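Local coordinates for bifunctional protein PutA (Bdellovibrio bacteriovorus, PDB 5UR2) that probably oxidises L-proline to L-glutamate in two steps, pairing an FAD-dependent proline dehydrogenase with an NAD+-dependent L-glutamate gamma-semialdehyde dehydrogenase in one chain, at residues Leu800-Thr803 with Ala804-Ile807; Ala148-Ser151 with Glu152-Gln156. All coordinates share one frame; numbering follows the deposited sequence.

How the interactions relate
Followed from the N terminus, the chain first leaves strand 138-144 of the proline dehydrogenase barrel and turns at 148-151 into helix 152-173; interaction 2 closes that short turn as a helix cap. Some 640 residues later, in the aldehyde dehydrogenase part, interaction 1 closes the last turns of helix 790-806. The two are in series, neither enclosing nor crossing the other, yet their centres lie only about 9 Å apart. Contact is direct: Ser806 OG is 3.0 Å from Glu152 N, a probable hydrogen bond, and Thr803 CG2 packs on Leu150 O. The end of one helix thus meets the start of another across the two catalytic parts.

Interaction 1 of 2, residues Leu800-Thr803 with Ala804-Ile807; sequences LVET and AKSI
Ser806 OG is gripped by two groups: it donates to Glu802 O (3.1 Å) and is also probably hydrogen-bonded to Glu152 N, at the start of helix 152-173. This is the C-terminal end of helix 790-806 in the aldehyde dehydrogenase part. Ala804 N to Leu800 O (2.8 Å) and Lys805 N to Val801 O (2.9 Å) are regular i to i+4 helix bonds. Ser806 N instead reaches back three residues to Thr803 O at 2.9 Å, arriving 63° out of the carbonyl plane, a bond of the i to i+3 kind found in a 3-10 turn.

Glu802 and Lys805 lie side by side and point the same way. Bending of the glutamate chain at chi2 (-58°) and extension of the lysine beyond CG bring the charged groups together in a salt bridge, Lys805 NZ to Glu802 OE2 at 3.1 Å. The ammonium meets OE2 on its syn side, 26° out of the carboxylate plane. Val801 passes obliquely to the lysine, CG1 to CE 4.1 Å. The buried side chains of Leu800 and Thr803 pack on helix 761-773. Just beyond the helix, Ile807 CG2 sits 3.8 Å from Thr803 O.

Interaction 2 of 2, residues Ala148-Ser151 with Glu152-Gln156; sequences ATLS and EKEAQ
Thr149 lays its methyl against Ala155, CG2 to CB 3.6 Å, just beside a capping box that starts helix 152-173 of the proline dehydrogenase barrel. The methyl stands anti to the backbone N of Thr149, which turns it to the helix, while OG1 is hydrogen-bonded to Ala201 O. Ser151 is the N-cap. Its OG, placed between its own backbone N and carbonyl carbon (chi1 69°), accepts from Glu154 N at 3.2 Å in a fairly straight bond, the N-H...O angle being 163°. In the reverse direction Ser151 N donates to Glu154 OE1, a weak bond bent to 133°.

The stronger hold on that carboxylate oxygen is Leu150 N, at 2.8 Å and met nearly along the C-O axis; two successive backbone N-H groups therefore converge on OE1. Glu154 spans the distance because its chain runs extended beyond CG. OE2 forms a salt bridge with Arg799 of helix 790-806, so one carboxylate serves both the cap and the junction with the aldehyde dehydrogenase part. These partners should stabilise its negative charge. An i to i+4 backbone bond, Ala155 N to Ser151 O at 3.0 Å, joins the same N-cap residue to the helix.

Interaction 1 of 2, residues Leu800-Thr803 with Ala804-Ile807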
# COMPACT_ATOMS: atom_id res chain seq x y z
N LEU B 800 24.36 -18.44 31.25
CA LEU B 800 24.93 -17.81 30.06
C LEU B 800 26.42 -18.10 29.95
O LEU B 800 26.91 -18.47 28.88
CB LEU B 800 24.70 -16.29 30.10
CG LEU B 800 25.20 -15.53 28.86
CD1 LEU B 800 24.30 -15.78 27.65
CD2 LEU B 800 25.40 -14.02 29.13
N VAL B 801 27.15 -17.91 31.05
CA VAL B 801 28.59 -18.15 31.07
C VAL B 801 28.90 -19.62 30.81
O VAL B 801 29.78 -19.96 30.01
CB VAL B 801 29.20 -17.67 32.40
CG1 VAL B 801 30.64 -18.17 32.57
CG2 VAL B 801 29.15 -16.15 32.47
N GLU B 802 28.19 -20.52 31.49
CA GLU B 802 28.43 -21.94 31.28
C GLU B 802 28.09 -22.35 29.85
O GLU B 802 28.79 -23.18 29.26
CB GLU B 802 27.63 -22.77 32.28
CG GLU B 802 28.14 -22.64 33.70
CD GLU B 802 29.61 -23.04 33.84
OE1 GLU B 802 30.02 -24.05 33.22
OE2 GLU B 802 30.35 -22.32 34.53
N THR B 803 27.03 -21.77 29.26
CA THR B 803 26.70 -22.12 27.88
C THR B 803 27.74 -21.55 26.93
O THR B 803 28.15 -22.22 25.97
CB THR B 803 25.30 -21.62 27.52
OG1 THR B 803 24.32 -22.20 28.38
CG2 THR B 803 24.94 -22.00 26.09
N ALA B 804 28.17 -20.31 27.17
CA ALA B 804 29.21 -19.72 26.33
C ALA B 804 30.51 -20.53 26.40
O ALA B 804 31.20 -20.66 25.38
CB ALA B 804 29.44 -18.26 26.73
N LYS B 805 30.84 -21.10 27.57
CA LYS B 805 32.01 -21.97 27.67
C LYS B 805 31.92 -23.19 26.75
O LYS B 805 32.95 -23.79 26.44
CB LYS B 805 32.23 -22.49 29.10
CG LYS B 805 32.82 -21.51 30.10
CD LYS B 805 33.00 -22.20 31.44
CE LYS B 805 33.44 -21.23 32.53
NZ LYS B 805 33.34 -21.86 33.87
N SER B 806 30.71 -23.59 26.36
CA SER B 806 30.55 -24.84 25.65
C SER B 806 30.59 -24.71 24.13
O SER B 806 30.73 -25.73 23.45
CB SER B 806 29.23 -25.50 26.06
OG SER B 806 29.18 -25.66 27.47
N ILE B 807 30.46 -23.51 23.57
CA ILE B 807 30.37 -23.42 22.11
C ILE B 807 31.77 -23.46 21.51
O ILE B 807 32.74 -22.99 22.10
CB ILE B 807 29.59 -22.17 21.64
CG1 ILE B 807 30.31 -20.89 22.03
CG2 ILE B 807 28.17 -22.20 22.22
CD1 ILE B 807 29.63 -19.66 21.49

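Interaction 2 of 2, residues Ala148-Ser151 with Glu152-Gln156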
# COMPACT_ATOMS: atom_id res chain seq x y z
N ALA B 148 16.32 -27.76 29.83
CA ALA B 148 17.15 -28.03 28.67
C ALA B 148 18.62 -28.11 29.08
O ALA B 148 19.08 -27.36 29.95
CB ALA B 148 16.96 -26.95 27.61
N THR B 149 19.33 -29.06 28.49
CA THR B 149 20.78 -29.12 28.64
C THR B 149 21.37 -28.12 27.64
O THR B 149 21.51 -28.42 26.45
CB THR B 149 21.32 -30.53 28.41
OG1 THR B 149 20.95 -31.37 29.50
CG2 THR B 149 22.86 -30.52 28.29
N LEU B 150 21.73 -26.94 28.14
CA LEU B 150 22.33 -25.89 27.33
C LEU B 150 23.84 -25.80 27.49
O LEU B 150 24.50 -25.18 26.64
CB LEU B 150 21.72 -24.53 27.69
CG LEU B 150 20.24 -24.38 27.35
CD1 LEU B 150 19.72 -23.01 27.71
CD2 LEU B 150 20.03 -24.63 25.87
N SER B 151 24.41 -26.37 28.55
CA SER B 151 25.83 -26.27 28.81
C SER B 151 26.41 -27.64 29.13
O SER B 151 25.69 -28.58 29.49
CB SER B 151 26.10 -25.31 29.97
OG SER B 151 25.63 -25.91 31.17
N GLU B 152 27.74 -27.74 29.04
CA GLU B 152 28.39 -29.00 29.39
C GLU B 152 28.33 -29.28 30.89
O GLU B 152 28.28 -30.45 31.30
CB GLU B 152 29.83 -29.02 28.89
CG GLU B 152 29.87 -29.30 27.39
CD GLU B 152 29.03 -30.50 26.98
OE1 GLU B 152 29.44 -31.64 27.28
OE2 GLU B 152 27.96 -30.31 26.36
N LYS B 153 28.30 -28.24 31.74
CA LYS B 153 28.05 -28.47 33.16
C LYS B 153 26.71 -29.16 33.38
O LYS B 153 26.61 -30.12 34.16
CB LYS B 153 28.09 -27.17 33.95
CG LYS B 153 27.81 -27.41 35.45
CD LYS B 153 27.96 -26.17 36.30
CE LYS B 153 27.40 -26.44 37.69
NZ LYS B 153 27.07 -25.18 38.42
N GLU B 154 25.66 -28.68 32.71
CA GLU B 154 24.34 -29.29 32.87
C GLU B 154 24.31 -30.71 32.32
O GLU B 154 23.71 -31.61 32.93
CB GLU B 154 23.29 -28.41 32.18
CG GLU B 154 22.96 -27.12 32.96
CD GLU B 154 22.38 -26.01 32.07
OE1 GLU B 154 22.19 -26.25 30.85
OE2 GLU B 154 22.13 -24.90 32.59
N ALA B 155 24.99 -30.94 31.19
CA ALA B 155 25.08 -32.29 30.65
C ALA B 155 25.77 -33.22 31.64
O ALA B 155 25.30 -34.34 31.88
CB ALA B 155 25.84 -32.28 29.32
N GLN B 156 26.86 -32.75 32.24
CA GLN B 156 27.59 -33.58 33.19
C GLN B 156 26.75 -33.88 34.42
O GLN B 156 26.75 -35.01 34.92
CB GLN B 156 28.90 -32.88 33.55
CG GLN B 156 29.83 -33.66 34.48
CD GLN B 156 30.39 -34.92 33.83
OE1 GLN B 156 31.21 -34.85 32.91
NE2 GLN B 156 29.99 -36.09 34.35